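NAD-dependent dehydrogenase (Rhizobium meliloti, PDB 4Z0P) reduces glyoxylate and hydroxypyruvate with NADPH, as a member of the D-isomer-specific 2-hydroxyacid dehydrogenase family. Local coordinates at residues A[25-30]-A[299-304]; A[12-17]-A[291-296]; A[10-13]-A[18-21]. All blocks are in the same frame, centred on the assembly; numbering follows the deposited sequence.

Contact 1: A[25-30]-A[299-304]; sequences GAFPGR and HQIARF
CG of Arg30 stands beside the backbone N, anti to the carbonyl carbon (chi1 -60°); the chain stays stretched from CG to NE and then turns its guanidinium out of that line through chi4 of -84°, which carries the group to Ile301. On the helix side, Ile301 holds CG2 anti to its backbone N and CG1 beside it, with CD1 extended beyond, so its two arms take different partners. The setting is the alpha/beta domain with the five-stranded parallel sheet that contains strand 8-12, where the loop between helix 16-23 and strand 32-34 packs against helix 290-305 from the far end of the chain.

The side chains of Arg30 and Ile301 run alongside one another, pointing opposite ways. NH2 of Arg30 lies 3.4 Å from CG2 of Ile301, an oblique approach that is a packing contact and not a polar one. Both terminal nitrogens have polar partners outside the two segments: NH2 makes a salt bridge with Glu305, one turn further along the same helix, and NH1 hydrogen-bonds to Ser6 O. These two bonds, one to the helix and one near the N-terminus, probably hold the guanidinium beside the isoleucine. The other arm of Ile301 points at the Phe27 ring, CD1 to CE1 4.3 Å, again obliquely. That ring also meets Phe294 with planes at about 55°, while Phe27 N hydrogen-bonds to Glu298 OE2, a tie from loop backbone to helix side chain. Between the two contacting residues the chain reverses in a type II beta turn, with Pro28 and Gly29 at its corners; the positive phi of Gly29 suits glycine. The turn is closed by Arg30 N donating to Phe27 O over 3.1 Å.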
loop_
_atom_site.group_PDB
_atom_site.type_symbol
_atom_site.label_atom_id
_atom_site.label_comp_id
_atom_site.label_asym_id
_atom_site.label_seq_id
_atom_site.Cartn_x
_atom_site.Cartn_y
_atom_site.Cartn_z
ATOM N N GLY A 25 19.723 25.176 14.340
ATOM C CA GLY A 25 18.672 26.179 14.205
ATOM C C GLY A 25 17.382 25.891 14.974
ATOM O O GLY A 25 16.424 26.644 14.846
ATOM N N ALA A 26 17.343 24.834 15.786
ATOM C CA ALA A 26 16.159 24.554 16.591
ATOM C C ALA A 26 16.135 25.522 17.769
ATOM O O ALA A 26 17.185 25.946 18.232
ATOM C CB ALA A 26 16.173 23.124 17.095
ATOM N N PHE A 27 14.929 25.865 18.222
ATOM C CA PHE A 27 14.714 26.687 19.422
ATOM C C PHE A 27 15.572 27.957 19.432
ATOM O O PHE A 27 16.414 28.133 20.304
ATOM C CB PHE A 27 14.970 25.831 20.657
ATOM C CG PHE A 27 14.142 24.580 20.684
ATOM C CD1 PHE A 27 12.784 24.646 20.940
ATOM C CD2 PHE A 27 14.722 23.342 20.454
ATOM C CE1 PHE A 27 12.007 23.495 20.944
ATOM C CE2 PHE A 27 13.946 22.187 20.470
ATOM C CZ PHE A 27 12.591 22.272 20.712
ATOM N N PRO A 28 15.380 28.830 18.434
ATOM C CA PRO A 28 16.264 29.990 18.326
ATOM C C PRO A 28 16.190 30.850 19.584
ATOM O O PRO A 28 15.110 31.039 20.141
ATOM C CB PRO A 28 15.753 30.725 17.076
ATOM C CG PRO A 28 14.440 30.118 16.746
ATOM C CD PRO A 28 14.449 28.733 17.295
ATOM N N GLY A 29 17.342 31.298 20.058
ATOM C CA GLY A 29 17.414 32.138 21.252
ATOM C C GLY A 29 17.463 31.378 22.573
ATOM O O GLY A 29 17.572 32.011 23.624
ATOM N N ARG A 30 17.382 30.043 22.539
ATOM C CA ARG A 30 17.431 29.205 23.747
ATOM C C ARG A 30 18.591 28.246 23.660
ATOM O O ARG A 30 18.886 27.726 22.594
ATOM C CB ARG A 30 16.160 28.352 23.883
ATOM C CG ARG A 30 14.880 29.141 23.971
ATOM C CD ARG A 30 13.681 28.237 24.069
ATOM N NE ARG A 30 12.470 29.050 24.077
ATOM C CZ ARG A 30 11.944 29.637 25.147
ATOM N NH1 ARG A 30 12.478 29.506 26.358
ATOM N NH2 ARG A 30 10.848 30.359 25.007
ATOM N N HIS A 299 6.194 25.879 18.792
ATOM C CA HIS A 299 4.861 26.494 18.647
ATOM C C HIS A 299 4.113 26.461 19.975
ATOM O O HIS A 299 3.545 27.474 20.392
ATOM C CB HIS A 299 4.070 25.798 17.526
ATOM C CG HIS A 299 2.686 26.345 17.317
ATOM N ND1 HIS A 299 2.448 27.641 16.912
ATOM C CD2 HIS A 299 1.469 25.763 17.446
ATOM C CE1 HIS A 299 1.146 27.840 16.812
ATOM N NE2 HIS A 299 0.527 26.717 17.134
ATOM N N GLN A 300 4.161 25.321 20.664
ATOM C CA GLN A 300 3.493 25.181 21.966
ATOM C C GLN A 300 4.132 26.041 23.048
ATOM O O GLN A 300 3.413 26.639 23.857
ATOM C CB GLN A 300 3.429 23.714 22.408
ATOM C CG GLN A 300 2.544 22.860 21.508
ATOM C CD GLN A 300 1.125 23.428 21.319
ATOM O OE1 GLN A 300 0.473 23.824 22.281
ATOM N NE2 GLN A 300 0.651 23.474 20.073
ATOM N N ILE A 301 5.463 26.108 23.064
ATOM C CA ILE A 301 6.166 27.024 23.975
ATOM C C ILE A 301 5.678 28.466 23.732
ATOM O O ILE A 301 5.387 29.189 24.685
ATOM C CB ILE A 301 7.702 26.941 23.834
ATOM C CG1 ILE A 301 8.216 25.631 24.431
ATOM C CG2 ILE A 301 8.378 28.113 24.550
ATOM C CD1 ILE A 301 9.663 25.287 24.122
ATOM N N ALA A 302 5.577 28.881 22.469
ATOM C CA ALA A 302 5.173 30.256 22.166
ATOM C C ALA A 302 3.748 30.522 22.642
ATOM O O ALA A 302 3.451 31.590 23.202
ATOM C CB ALA A 302 5.313 30.554 20.677
ATOM N N ARG A 303 2.863 29.558 22.437
ATOM C CA ARG A 303 1.500 29.667 22.958
ATOM C C ARG A 303 1.505 29.805 24.487
ATOM O O ARG A 303 0.854 30.687 25.037
ATOM C CB ARG A 303 0.651 28.461 22.544
ATOM C CG ARG A 303 0.286 28.411 21.065
ATOM C CD ARG A 303 -0.519 27.152 20.752
ATOM N NE ARG A 303 -1.811 27.158 21.438
ATOM C CZ ARG A 303 -2.908 27.783 21.010
ATOM N NH1 ARG A 303 -2.916 28.472 19.868
ATOM N NH2 ARG A 303 -4.017 27.726 21.739
ATOM N N PHE A 304 2.246 28.928 25.152
ATOM C CA PHE A 304 2.330 28.897 26.612
ATOM C C PHE A 304 2.770 30.236 27.167
ATOM O O PHE A 304 2.123 30.798 28.066
ATOM C CB PHE A 304 3.317 27.806 27.045
ATOM C CG PHE A 304 3.368 27.576 28.528
ATOM C CD1 PHE A 304 2.271 27.045 29.202
ATOM C CD2 PHE A 304 4.516 27.880 29.258
ATOM C CE1 PHE A 304 2.313 26.826 30.577
ATOM C CE2 PHE A 304 4.566 27.662 30.641
ATOM C CZ PHE A 304 3.464 27.133 31.297
#

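Contact 2: A[12-17]-A[291-296]; sequences LKFIPE and RALFVH
The first residues of helix 290-305 lie against the C-terminal end of strand 8-12 and the turn that leads from it into helix 16-23, and Leu293 and Leu12 meet there. They reach toward each other tip to tip, CD1 of Leu12 standing 3.9 Å from CD2 of Leu293. Leu293 gets there because its CG is anti to the backbone N (chi1 178°), which carries CD2 toward Leu12. The same CD2 also comes up to the edge of the Phe14 ring, near its plane, at 3.9 Å from CE2. Leu12 and Phe294 approach from opposite directions, CD1 lying obliquely to the ring, 4.0 Å from CE1, so one methyl on each leucine serves two neighbours.

In the parallel alpha/beta fold of this domain, the residues just past a strand's C-terminal end form the loop into the following helix, and here that loop is bent tightly by an inverse gamma turn centred on Lys13, with a weak bond of 2.9 Å from Phe14 N to Leu12 O. The bend folds Phe14 back over Leu12, whose CB sits 4.0 Å above one face of the ring, offset toward the rim. Ile15 then takes the N-cap position of helix 16-23.

Phe14 also meets the indole of Trp54, which lines the oxalate pocket, with ring planes at about 50°. Its own side chain is about 6 Å from the bound oxalate, consistent with a second-shell place behind Trp54. Leu293 is further packed on Val52 and Phe94, and Ala292 N hydrogen-bonds to Asp289 OD1 near the start of the helix.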
loop_
_atom_site.group_PDB
_atom_site.type_symbol
_atom_site.label_atom_id
_atom_site.label_comp_id
_atom_site.label_asym_id
_atom_site.label_seq_id
_atom_site.Cartn_x
_atom_site.Cartn_y
_atom_site.Cartn_z
ATOM N N LEU A 12 15.817 12.258 23.858
ATOM C CA LEU A 12 15.064 11.476 22.895
ATOM C C LEU A 12 15.829 10.267 22.442
ATOM O O LEU A 12 16.840 10.416 21.761
ATOM C CB LEU A 12 14.794 12.326 21.649
ATOM C CG LEU A 12 13.890 13.542 21.832
ATOM C CD1 LEU A 12 13.870 14.390 20.560
ATOM C CD2 LEU A 12 12.501 13.114 22.216
ATOM N N LYS A 13 15.312 9.071 22.745
ATOM C CA LYS A 13 15.960 7.850 22.302
ATOM C C LYS A 13 15.473 7.534 20.894
ATOM O O LYS A 13 14.705 6.605 20.687
ATOM C CB LYS A 13 15.698 6.699 23.268
ATOM C CG LYS A 13 16.533 5.460 23.048
ATOM C CD LYS A 13 16.682 4.672 24.354
ATOM C CE LYS A 13 17.328 3.306 24.152
ATOM N NZ LYS A 13 16.333 2.262 23.780
ATOM N N PHE A 14 15.918 8.349 19.942
ATOM C CA PHE A 14 15.631 8.205 18.525
ATOM C C PHE A 14 16.971 7.905 17.848
ATOM O O PHE A 14 18.021 7.880 18.502
ATOM C CB PHE A 14 15.112 9.531 17.951
ATOM C CG PHE A 14 13.736 9.936 18.400
ATOM C CD1 PHE A 14 12.851 9.070 19.042
ATOM C CD2 PHE A 14 13.305 11.220 18.106
ATOM C CE1 PHE A 14 11.582 9.504 19.401
ATOM C CE2 PHE A 14 12.045 11.645 18.472
ATOM C CZ PHE A 14 11.195 10.804 19.130
ATOM N N ILE A 15 16.951 7.731 16.532
ATOM C CA ILE A 15 18.203 7.576 15.768
ATOM C C ILE A 15 19.062 8.832 15.984
ATOM O O ILE A 15 18.609 9.959 15.709
ATOM C CB ILE A 15 17.904 7.306 14.273
ATOM C CG1 ILE A 15 17.261 5.923 14.117
ATOM C CG2 ILE A 15 19.175 7.372 13.446
ATOM C CD1 ILE A 15 16.555 5.696 12.796
ATOM N N PRO A 16 20.290 8.682 16.553
ATOM C CA PRO A 16 21.050 9.873 16.985
ATOM C C PRO A 16 21.334 10.879 15.879
ATOM O O PRO A 16 21.195 12.069 16.098
ATOM C CB PRO A 16 22.377 9.300 17.508
ATOM C CG PRO A 16 22.106 7.868 17.800
ATOM C CD PRO A 16 20.951 7.427 16.954
ATOM N N GLU A 17 21.670 10.385 14.692
ATOM C CA GLU A 17 21.970 11.246 13.546
ATOM C C GLU A 17 20.770 12.137 13.194
ATOM O O GLU A 17 20.950 13.272 12.779
ATOM C CB GLU A 17 22.407 10.424 12.321
ATOM C CG GLU A 17 23.755 9.712 12.474
ATOM C CD GLU A 17 23.744 8.469 13.372
ATOM O OE1 GLU A 17 22.651 7.968 13.756
ATOM O OE2 GLU A 17 24.854 7.991 13.708
ATOM N N ARG A 291 12.673 17.209 13.108
ATOM C CA ARG A 291 12.476 18.630 12.761
ATOM C C ARG A 291 11.027 19.064 13.070
ATOM O O ARG A 291 10.794 20.112 13.644
ATOM C CB ARG A 291 12.806 18.879 11.284
ATOM C CG ARG A 291 12.819 20.343 10.868
ATOM C CD ARG A 291 13.290 20.514 9.422
ATOM N N ALA A 292 10.056 18.262 12.631
ATOM C CA ALA A 292 8.648 18.575 12.838
ATOM C C ALA A 292 8.291 18.584 14.338
ATOM O O ALA A 292 7.523 19.430 14.786
ATOM C CB ALA A 292 7.752 17.595 12.055
ATOM N N LEU A 293 8.852 17.645 15.093
ATOM C CA LEU A 293 8.716 17.618 16.542
ATOM C C LEU A 293 9.177 18.920 17.177
ATOM O O LEU A 293 8.452 19.517 17.977
ATOM C CB LEU A 293 9.493 16.437 17.119
ATOM C CG LEU A 293 9.476 16.319 18.641
ATOM C CD1 LEU A 293 8.074 16.105 19.198
ATOM C CD2 LEU A 293 10.430 15.180 19.014
ATOM N N PHE A 294 10.359 19.394 16.793
ATOM C CA PHE A 294 10.878 20.635 17.356
ATOM C C PHE A 294 10.050 21.865 16.935
ATOM O O PHE A 294 9.821 22.746 17.753
ATOM C CB PHE A 294 12.354 20.845 17.011
ATOM C CG PHE A 294 13.295 19.863 17.654
ATOM C CD1 PHE A 294 12.934 19.093 18.788
ATOM C CD2 PHE A 294 14.591 19.763 17.178
ATOM C CE1 PHE A 294 13.840 18.223 19.371
ATOM C CE2 PHE A 294 15.503 18.885 17.767
ATOM C CZ PHE A 294 15.116 18.117 18.859
ATOM N N VAL A 295 9.548 21.886 15.703
ATOM C CA VAL A 295 8.640 22.977 15.289
ATOM C C VAL A 295 7.378 22.987 16.163
ATOM O O VAL A 295 6.930 24.046 16.632
ATOM C CB VAL A 295 8.290 22.866 13.790
ATOM C CG1 VAL A 295 7.117 23.780 13.414
ATOM C CG2 VAL A 295 9.519 23.197 12.961
ATOM N N HIS A 296 6.815 21.795 16.375
ATOM C CA HIS A 296 5.646 21.607 17.246
ATOM C C HIS A 296 5.909 22.089 18.673
ATOM O O HIS A 296 5.112 22.844 19.224
ATOM C CB HIS A 296 5.192 20.138 17.186
ATOM C CG HIS A 296 4.574 19.603 18.442
ATOM N ND1 HIS A 296 3.224 19.702 18.712
ATOM C CD2 HIS A 296 5.111 18.878 19.456
ATOM C CE1 HIS A 296 2.962 19.082 19.851
ATOM N NE2 HIS A 296 4.091 18.584 20.326
#

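Contact 3: A[10-13]-A[18-21]; sequences VDLK and EVEA
Glu18 OE2 hydrogen-bonds to Ser134 OG of the second subunit, and the next residue, Val19, turns toward its own sheet to meet Val10 and Leu12. On helix 16-23, Glu18 thus takes part in the dimer contact, while Val19 packs on the sheet. Val19 does this with both methyls. With CG1 anti to the backbone N (chi1 177°), that methyl goes to Val10 CG1, tip to tip at 4.1 Å. The other methyl of Val19, CG2, stands beside the backbone N and lies 4.3 Å from Leu12 CB.

Strand 8-12, helix 16-23 and strand 32-34 form a beta-alpha-beta unit, and this contact is where the helix of that unit settles on its first strand. The strand alternates as expected: Val10 and Leu12 point toward the helix, and Asp11 between them points away, against Leu35 and Ser56. The backbone is held from both edges, Val10 being hydrogen-bonded to Ile33 and Leu35 and Asp11 to Val52 and Trp54. Between the two segments the nearest CA atoms are those of Leu12 and Val19, 7.7 Å apart.

Two phenylalanines add to the packing of the valines. Val10 CG1 has a second apolar partner in CZ of Phe294, so this methyl is shared by two helices. Val19 CG2 is met as well by CB of Phe14, just where the chain leaves the strand and bends into the helix.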
loop_
_atom_site.group_PDB
_atom_site.type_symbol
_atom_site.label_atom_id
_atom_site.label_comp_id
_atom_site.label_asym_id
_atom_site.label_seq_id
_atom_site.Cartn_x
_atom_site.Cartn_y
_atom_site.Cartn_z
ATOM N N VAL A 10 16.497 18.145 25.688
ATOM C CA VAL A 10 16.154 17.150 24.660
ATOM C C VAL A 10 16.728 15.804 25.147
ATOM O O VAL A 10 17.943 15.640 25.291
ATOM C CB VAL A 10 16.723 17.542 23.284
ATOM C CG1 VAL A 10 16.456 16.444 22.255
ATOM C CG2 VAL A 10 16.108 18.861 22.810
ATOM N N ASP A 11 15.829 14.855 25.431
ATOM C CA ASP A 11 16.215 13.507 25.878
ATOM C C ASP A 11 15.396 12.489 25.102
ATOM O O ASP A 11 14.419 11.932 25.618
ATOM C CB ASP A 11 16.015 13.341 27.382
ATOM C CG ASP A 11 16.570 12.060 27.909
ATOM O OD1 ASP A 11 17.320 11.359 27.224
ATOM O OD2 ASP A 11 16.258 11.731 29.056
ATOM N N LEU A 12 15.817 12.258 23.858
ATOM C CA LEU A 12 15.064 11.476 22.895
ATOM C C LEU A 12 15.829 10.267 22.442
ATOM O O LEU A 12 16.840 10.416 21.761
ATOM C CB LEU A 12 14.794 12.326 21.649
ATOM C CG LEU A 12 13.890 13.542 21.832
ATOM C CD1 LEU A 12 13.870 14.390 20.560
ATOM C CD2 LEU A 12 12.501 13.114 22.216
ATOM N N LYS A 13 15.312 9.071 22.745
ATOM C CA LYS A 13 15.960 7.850 22.302
ATOM C C LYS A 13 15.473 7.534 20.894
ATOM O O LYS A 13 14.705 6.605 20.687
ATOM C CB LYS A 13 15.698 6.699 23.268
ATOM C CG LYS A 13 16.533 5.460 23.048
ATOM C CD LYS A 13 16.682 4.672 24.354
ATOM C CE LYS A 13 17.328 3.306 24.152
ATOM N NZ LYS A 13 16.333 2.262 23.780
ATOM N N GLU A 18 19.551 11.633 13.378
ATOM C CA GLU A 18 18.341 12.441 13.106
ATOM C C GLU A 18 18.160 13.561 14.122
ATOM O O GLU A 18 17.800 14.686 13.762
ATOM C CB GLU A 18 17.087 11.554 13.078
ATOM C CG GLU A 18 17.106 10.565 11.935
ATOM C CD GLU A 18 15.786 9.838 11.749
ATOM O OE1 GLU A 18 14.759 10.276 12.310
ATOM O OE2 GLU A 18 15.787 8.846 11.000
ATOM N N VAL A 19 18.401 13.254 15.397
ATOM C CA VAL A 19 18.269 14.269 16.446
ATOM C C VAL A 19 19.352 15.348 16.253
ATOM O O VAL A 19 19.047 16.540 16.234
ATOM C CB VAL A 19 18.339 13.671 17.866
ATOM C CG1 VAL A 19 18.264 14.782 18.926
ATOM C CG2 VAL A 19 17.199 12.676 18.078
ATOM N N GLU A 20 20.579 14.905 16.028
ATOM C CA GLU A 20 21.712 15.810 15.831
ATOM C C GLU A 20 21.466 16.746 14.661
ATOM O O GLU A 20 21.649 17.950 14.784
ATOM C CB GLU A 20 22.985 15.018 15.561
ATOM C CG GLU A 20 23.497 14.201 16.741
ATOM C CD GLU A 20 24.444 13.078 16.326
ATOM O OE1 GLU A 20 24.843 12.990 15.142
ATOM O OE2 GLU A 20 24.797 12.265 17.195
ATOM N N ALA A 21 21.031 16.194 13.533
ATOM C CA ALA A 21 20.692 17.002 12.354
ATOM C C ALA A 21 19.616 18.049 12.622
ATOM O O ALA A 21 19.702 19.167 12.134
ATOM C CB ALA A 21 20.266 16.100 11.196
#

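Overall arrangement
All three contacts lie on the same side of the chain's centre, in the domain of the five-stranded parallel sheet. Contacts 2 and 3 are nearly one site, their centres about 5 Å apart and Leu12 belonging to both; the centre of contact 1 is about 14 Å from that of contact 2 and about 16 Å from that of contact 3. Contact 3 closes first along the chain, within one beta-alpha-beta unit, whereas contacts 1 and 2 cross, each bringing helix 290-305 back to the N-terminal region. Phe294 bridges them, with CD2 3.7 Å from Ala26 CB. The late helix thus completes the domain, and contact 2, through Phe14, comes within about 6 Å of a bound oxalate.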